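Local structure of DNA mismatch repair protein PMS1 (Saccharomyces cerevisiae, 3H4L) at residues Leu33-Ile38 with Gln179-Ile184; Ala42-Ile47 with Thr207-Ser212. The protein probably acts in DNA mismatch repair as an ATP-binding protein, its N-terminal domain holding magnesium and a nucleotide in a GHKL-type ATPase pocket. All coordinates share one frame; numbering follows the deposited sequence.

Interaction 1: Leu33-Ile38 with Gln179-Ile184; sequences LVDNSI and QGYAII. With MG (magnesium ion), chain F; ANP (phosphoaminophosphonic acid-adenylate ester), chain E.
Tyr181 reaches from helix 167-184 across to helix 26-39 and meets Val34, Asp35 and Ile38 with one ring. The two helical segments run nearly alongside, 24° apart in direction, with axes 11.8 Å from each other, and the tyrosine bridges that spacing. Its CB points at the other helix. From CG onward the ring lies under Val34, whose CG1 sits 3.5 Å from the Tyr181 ring centroid and 10° off the normal, a CH-pi contact over the face. That methyl is anti to the backbone N (chi1 172°), which aims it at the tyrosine while CG2 takes the other branch toward Ile47. Farther round, Tyr181 CD1 also meets Ile38 CD1 at 3.8 Å, one helical turn along and oblique to the ring. Past CE1 the company turns polar: Asp35 OD1 comes in at the ring edge, near its plane, to reach the hydroxyl. There the path ends, Tyr181 OH donating to Asp35 OD1 at a modelled 2.4 Å, so short that the exact length is doubtful. The carboxylate stands roughly perpendicular to the ring and turns one oxygen to the phenol.

On another side of helix 26-39, Asn36 OD1 binds the magnesium at 2.2 Å. Three oxygens of the ATP analogue, one per phosphorus, and two waters complete six ligands, while Asn36 ND2 donates to ANP O1A at 2.8 Å. This is the metal-binding asparagine of the GHKL (Bergerat) ATP-binding fold. Phe190 and Pro291 also touch the tyrosine. The chemistry is therefore divided by residue: apolar packing of Val34 and Ile38 on the ring, a phenol-carboxylate bond at Asp35, and, next to Asp35 in sequence but turned away from Tyr181, the asparagine that grips metal and nucleotide.

Interaction 2: Ala42-Ile47 with Thr207-Ser212; sequences ANQIEI and TMRNSS
The flat group at the middle of this contact is the Arg209 guanidinium, with Asn43 over one face and Gln44 at its edge. Asn43 OD1 stands above the centre of the group, 3.4 Å from Arg209 CZ, and the amide and guanidinium planes are tilted by only 28°. In the plane, at the edge, Gln44 OE1 comes to 3.0 Å from Arg209 NH2; the glutamine crosses the arginine at about a right angle. Arg209 gets there with an extended start, CG anti to the backbone N (chi1 -169°), and then a bend at chi3 (-57°) that swings the guanidinium beneath the asparagine oxygen.

The stronger polar partner of that oxygen lies elsewhere: Asn62 ND2 donates to Asn43 OD1, and Asn62 OD1 in turn accepts from the backbone N of Gln44. Asn62 thus holds the amide that covers the arginine. Were Asn43 an alanine, the guanidinium face would probably lose its oxygen, Asn62 ND2 its acceptor, and the arginine would be freer to swing at this exposed spot. Within 207-212 the turn is braced by Ser211 OG, which donates to Met208 O at 2.6 Å from above the carbonyl plane. Ser212 then supplies the N-cap of helix 213-221, its OG accepting from Lys215 N.

The contact is a polar one at the protein surface, where strand 44-50 starts. That strand lies between antiparallel strand 56-61 and parallel strand 189-195; Asn43 and Ile45 bond through their backbones to Lys189, which the side chains of both Gln44 and Arg209 touch. Thr207 OG1 bonds to Phe190 N, Ile45 and Ile47 pack against helix 26-39, and the 207-212 loop leads from strand 200-206, outermost of the sheet within this chain, into helix 213-221.

In the fold
From the N terminus the chain runs through helix 26-39, carrying the first side of interaction 1, and turns into the 42-47 segment of interaction 2, the lead-in and first residues of strand 44-50. It then builds most of the large mixed sheet before helix 167-184 returns to close the first loop, over 140 residues. Strands 189-195 and 200-206 follow, and the 207-212 loop closes the second, over 159. The four segments alternate, so the two loops cross. Interaction 1 joins two helices packed on the sheet; interaction 2 joins a strand start to the approach to helix 213-221. They meet where Val34, Ser37 and Ile38 pack against Ala42, Ile45 and Ile47, their centres about 9 Å apart.

Interaction 1: Leu33-Ile38 with Gln179-Ile184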
loop_
_atom_site.group_PDB
_atom_site.type_symbol
_atom_site.label_atom_id
_atom_site.label_comp_id
_atom_site.label_asym_id
_atom_site.label_seq_id
_atom_site.Cartn_x
_atom_site.Cartn_y
_atom_site.Cartn_z
ATOM N N LEU B 33 15.078 -0.731 12.673
ATOM C CA LEU B 33 15.161 -1.931 11.855
ATOM C C LEU B 33 15.868 -1.692 10.509
ATOM O O LEU B 33 16.738 -2.477 10.108
ATOM C CB LEU B 33 13.759 -2.497 11.634
ATOM C CG LEU B 33 13.108 -2.903 12.957
ATOM C CD1 LEU B 33 11.678 -3.349 12.704
ATOM C CD2 LEU B 33 13.935 -4.010 13.624
ATOM N N VAL B 34 15.492 -0.625 9.811
ATOM C CA VAL B 34 16.125 -0.309 8.536
ATOM C C VAL B 34 17.634 -0.110 8.765
ATOM O O VAL B 34 18.462 -0.742 8.090
ATOM C CB VAL B 34 15.490 0.974 7.904
ATOM C CG1 VAL B 34 16.282 1.420 6.675
ATOM C CG2 VAL B 34 14.028 0.696 7.527
ATOM N N ASP B 35 17.983 0.748 9.729
ATOM C CA ASP B 35 19.378 1.026 10.070
ATOM C C ASP B 35 20.159 -0.260 10.290
ATOM O O ASP B 35 21.274 -0.418 9.784
ATOM C CB ASP B 35 19.475 1.878 11.339
ATOM C CG ASP B 35 19.311 3.353 11.064
ATOM O OD1 ASP B 35 19.088 3.711 9.895
ATOM O OD2 ASP B 35 19.407 4.161 12.016
ATOM N N ASN B 36 19.582 -1.181 11.050
ATOM C CA ASN B 36 20.269 -2.426 11.293
ATOM C C ASN B 36 20.500 -3.221 10.008
ATOM O O ASN B 36 21.576 -3.783 9.808
ATOM C CB ASN B 36 19.510 -3.252 12.323
ATOM C CG ASN B 36 19.707 -2.723 13.720
ATOM O OD1 ASN B 36 20.651 -1.981 13.976
ATOM N ND2 ASN B 36 18.828 -3.105 14.636
ATOM N N SER B 37 19.499 -3.253 9.137
ATOM C CA SER B 37 19.630 -3.976 7.877
ATOM C C SER B 37 20.740 -3.345 7.048
ATOM O O SER B 37 21.635 -4.036 6.577
ATOM C CB SER B 37 18.305 -3.963 7.094
ATOM O OG SER B 37 17.333 -4.787 7.727
ATOM N N ILE B 38 20.699 -2.029 6.882
ATOM C CA ILE B 38 21.736 -1.373 6.101
ATOM C C ILE B 38 23.106 -1.681 6.699
ATOM O O ILE B 38 24.053 -1.939 5.965
ATOM C CB ILE B 38 21.522 0.140 6.040
ATOM C CG1 ILE B 38 20.196 0.445 5.348
ATOM C CG2 ILE B 38 22.648 0.786 5.271
ATOM C CD1 ILE B 38 19.817 1.899 5.384
ATOM N N GLN B 179 10.685 6.760 2.796
ATOM C CA GLN B 179 11.004 7.407 1.525
ATOM C C GLN B 179 12.418 7.986 1.597
ATOM O O GLN B 179 13.184 7.901 0.623
ATOM C CB GLN B 179 9.988 8.509 1.212
ATOM C CG GLN B 179 8.565 7.983 1.017
ATOM C CD GLN B 179 7.528 9.085 0.944
ATOM O OE1 GLN B 179 7.505 9.984 1.778
ATOM N NE2 GLN B 179 6.653 9.014 -0.051
ATOM N N GLY B 180 12.773 8.546 2.756
ATOM C CA GLY B 180 14.103 9.107 2.925
ATOM C C GLY B 180 15.214 8.080 2.712
ATOM O O GLY B 180 16.189 8.324 2.002
ATOM N N TYR B 181 15.068 6.913 3.321
ATOM C CA TYR B 181 16.074 5.877 3.181
ATOM C C TYR B 181 16.155 5.372 1.741
ATOM O O TYR B 181 17.234 5.076 1.228
ATOM C CB TYR B 181 15.741 4.704 4.102
ATOM C CG TYR B 181 16.118 4.874 5.562
ATOM C CD1 TYR B 181 17.443 4.747 5.975
ATOM C CD2 TYR B 181 15.134 5.088 6.538
ATOM C CE1 TYR B 181 17.782 4.819 7.315
ATOM C CE2 TYR B 181 15.462 5.163 7.877
ATOM C CZ TYR B 181 16.790 5.025 8.265
ATOM O OH TYR B 181 17.126 5.078 9.607
ATOM N N ALA B 182 15.004 5.277 1.086
ATOM C CA ALA B 182 14.944 4.764 -0.279
ATOM C C ALA B 182 15.490 5.707 -1.338
ATOM O O ALA B 182 16.033 5.263 -2.352
ATOM C CB ALA B 182 13.510 4.386 -0.626
ATOM N N ILE B 183 15.342 7.006 -1.129
ATOM C CA ILE B 183 15.836 7.930 -2.127
ATOM C C ILE B 183 17.361 8.018 -2.163
ATOM O O ILE B 183 17.950 8.153 -3.235
ATOM C CB ILE B 183 15.242 9.322 -1.924
ATOM C CG1 ILE B 183 13.731 9.257 -2.142
ATOM C CG2 ILE B 183 15.878 10.310 -2.889
ATOM C CD1 ILE B 183 13.028 10.560 -1.906
ATOM N N ILE B 184 18.009 7.917 -1.009
ATOM C CA ILE B 184 19.459 8.017 -0.978
ATOM C C ILE B 184 20.176 6.689 -1.179
ATOM O O ILE B 184 21.300 6.659 -1.672
ATOM C CB ILE B 184 19.945 8.622 0.345
ATOM C CG1 ILE B 184 21.431 8.992 0.241
ATOM C CG2 ILE B 184 19.747 7.627 1.471
ATOM C CD1 ILE B 184 21.733 10.132 -0.732
HETATM MG MG MG F . 21.190 -0.764 15.676
HETATM P PG ANP E . 22.782 1.233 16.889
HETATM O O1G ANP E . 21.410 0.774 16.615
HETATM O O2G ANP E . 23.512 1.560 15.687
HETATM O O3G ANP E . 22.889 2.370 17.868
HETATM P PB ANP E . 23.344 -1.557 17.178
HETATM O O1B ANP E . 24.539 -2.316 17.645
HETATM O O2B ANP E . 22.956 -1.758 15.794
HETATM N N3B ANP E . 23.546 -0.017 17.571
HETATM P PA ANP E . 20.728 -2.655 17.834
HETATM O O1A ANP E . 20.125 -1.878 16.770
HETATM O O2A ANP E . 19.958 -2.950 19.078
HETATM O O3A ANP E . 22.166 -2.029 18.135
HETATM O "O5'" ANP E . 20.984 -4.153 17.352
HETATM C "C5'" ANP E . 22.212 -4.679 17.685
HETATM C "C4'" ANP E . 22.780 -6.002 17.347
HETATM O "O4'" ANP E . 21.773 -6.864 16.785
HETATM C "C3'" ANP E . 23.679 -5.549 16.247
HETATM O "O3'" ANP E . 24.908 -5.054 16.790
HETATM C "C2'" ANP E . 23.740 -6.760 15.363
HETATM O "O2'" ANP E . 24.825 -7.549 15.815
HETATM C "C1'" ANP E . 22.312 -7.360 15.570
HETATM N N9 ANP E . 21.265 -7.074 14.543
HETATM C C8 ANP E . 20.085 -6.351 14.609
HETATM N N7 ANP E . 19.375 -6.289 13.522
HETATM C C5 ANP E . 20.130 -7.030 12.633
HETATM C C6 ANP E . 19.983 -7.400 11.242
HETATM N N6 ANP E . 18.929 -7.019 10.531
HETATM N N1 ANP E . 20.949 -8.183 10.608
HETATM C C2 ANP E . 22.059 -8.604 11.306
HETATM N N3 ANP E . 22.292 -8.313 12.618
HETATM C C4 ANP E . 21.309 -7.519 13.227
HETATM O O HOH W 1 21.673 0.479 13.969
HETATM O O HOH W 2 19.363 0.018 14.890
#

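Interaction 2: Ala42-Ile47 with Thr207-Ser212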
loop_
_atom_site.group_PDB
_atom_site.type_symbol
_atom_site.label_atom_id
_atom_site.label_comp_id
_atom_site.label_asym_id
_atom_site.label_seq_id
_atom_site.Cartn_x
_atom_site.Cartn_y
_atom_site.Cartn_z
ATOM N N ALA B 42 22.969 -5.176 3.551
ATOM C CA ALA B 42 21.904 -5.750 2.753
ATOM C C ALA B 42 21.753 -4.859 1.536
ATOM O O ALA B 42 22.035 -3.669 1.607
ATOM C CB ALA B 42 20.608 -5.771 3.543
ATOM N N ASN B 43 21.344 -5.434 0.410
ATOM C CA ASN B 43 21.112 -4.638 -0.790
ATOM C C ASN B 43 19.632 -4.773 -1.115
ATOM O O ASN B 43 19.126 -4.158 -2.059
ATOM C CB ASN B 43 21.973 -5.107 -1.973
ATOM C CG ASN B 43 21.817 -6.584 -2.266
ATOM O OD1 ASN B 43 20.699 -7.112 -2.324
ATOM N ND2 ASN B 43 22.947 -7.264 -2.465
ATOM N N GLN B 44 18.939 -5.585 -0.321
ATOM C CA GLN B 44 17.511 -5.762 -0.501
ATOM C C GLN B 44 16.776 -5.678 0.839
ATOM O O GLN B 44 17.046 -6.441 1.771
ATOM C CB GLN B 44 17.199 -7.096 -1.185
ATOM C CG GLN B 44 15.890 -7.043 -1.956
ATOM C CD GLN B 44 15.505 -8.359 -2.605
ATOM O OE1 GLN B 44 16.331 -9.029 -3.240
ATOM N NE2 GLN B 44 14.230 -8.730 -2.464
ATOM N N ILE B 45 15.843 -4.742 0.938
ATOM C CA ILE B 45 15.095 -4.578 2.173
ATOM C C ILE B 45 13.601 -4.561 1.942
ATOM O O ILE B 45 13.074 -3.741 1.195
ATOM C CB ILE B 45 15.513 -3.306 2.903
ATOM C CG1 ILE B 45 16.992 -3.416 3.287
ATOM C CG2 ILE B 45 14.654 -3.119 4.145
ATOM C CD1 ILE B 45 17.566 -2.176 3.897
ATOM N N GLU B 46 12.922 -5.477 2.608
ATOM C CA GLU B 46 11.493 -5.616 2.474
ATOM C C GLU B 46 10.855 -5.390 3.829
ATOM O O GLU B 46 11.307 -5.941 4.834
ATOM C CB GLU B 46 11.170 -7.018 1.961
ATOM C CG GLU B 46 9.717 -7.264 1.641
ATOM C CD GLU B 46 9.475 -8.705 1.266
ATOM O OE1 GLU B 46 10.231 -9.216 0.403
ATOM O OE2 GLU B 46 8.546 -9.321 1.834
ATOM N N ILE B 47 9.799 -4.580 3.837
ATOM C CA ILE B 47 9.081 -4.224 5.048
ATOM C C ILE B 47 7.611 -4.544 4.865
ATOM O O ILE B 47 6.968 -4.064 3.932
ATOM C CB ILE B 47 9.248 -2.723 5.326
ATOM C CG1 ILE B 47 10.736 -2.379 5.405
ATOM C CG2 ILE B 47 8.549 -2.339 6.604
ATOM C CD1 ILE B 47 11.001 -0.912 5.564
ATOM N N THR B 207 11.448 0.357 -4.971
ATOM C CA THR B 207 12.509 0.958 -5.762
ATOM C C THR B 207 13.359 -0.169 -6.323
ATOM O O THR B 207 13.414 -1.259 -5.761
ATOM C CB THR B 207 13.417 1.913 -4.938
ATOM O OG1 THR B 207 14.033 1.200 -3.860
ATOM C CG2 THR B 207 12.613 3.074 -4.393
ATOM N N MET B 208 14.018 0.099 -7.441
ATOM C CA MET B 208 14.858 -0.894 -8.090
ATOM C C MET B 208 16.279 -0.847 -7.543
ATOM O O MET B 208 16.790 0.222 -7.203
ATOM C CB MET B 208 14.884 -0.647 -9.604
ATOM C CG MET B 208 13.537 -0.807 -10.289
ATOM S SD MET B 208 12.940 -2.506 -10.175
ATOM C CE MET B 208 11.938 -2.437 -8.640
ATOM N N ARG B 209 16.915 -2.008 -7.452
ATOM C CA ARG B 209 18.280 -2.066 -6.966
ATOM C C ARG B 209 19.141 -1.312 -7.978
ATOM O O ARG B 209 18.840 -1.314 -9.169
ATOM C CB ARG B 209 18.742 -3.517 -6.864
ATOM C CG ARG B 209 20.041 -3.680 -6.115
ATOM C CD ARG B 209 20.474 -5.123 -6.103
ATOM N NE ARG B 209 19.439 -5.977 -5.532
ATOM C CZ ARG B 209 19.513 -7.304 -5.481
ATOM N NH1 ARG B 209 20.579 -7.925 -5.971
ATOM N NH2 ARG B 209 18.524 -8.008 -4.938
ATOM N N ASN B 210 20.197 -0.659 -7.501
ATOM C CA ASN B 210 21.102 0.106 -8.362
ATOM C C ASN B 210 20.416 1.236 -9.143
ATOM O O ASN B 210 20.611 1.369 -10.349
ATOM C CB ASN B 210 21.820 -0.831 -9.347
ATOM C CG ASN B 210 22.621 -1.923 -8.644
ATOM O OD1 ASN B 210 23.164 -1.715 -7.555
ATOM N ND2 ASN B 210 22.715 -3.085 -9.279
ATOM N N SER B 211 19.629 2.053 -8.450
ATOM C CA SER B 211 18.916 3.162 -9.082
ATOM C C SER B 211 19.472 4.509 -8.649
ATOM O O SER B 211 19.705 4.733 -7.465
ATOM C CB SER B 211 17.427 3.132 -8.713
ATOM O OG SER B 211 16.797 1.944 -9.148
ATOM N N SER B 212 19.669 5.416 -9.598
ATOM C CA SER B 212 20.170 6.737 -9.254
ATOM C C SER B 212 19.113 7.411 -8.375
ATOM O O SER B 212 17.958 6.976 -8.338
ATOM C CB SER B 212 20.391 7.569 -10.517
ATOM O OG SER B 212 19.155 7.895 -11.133
#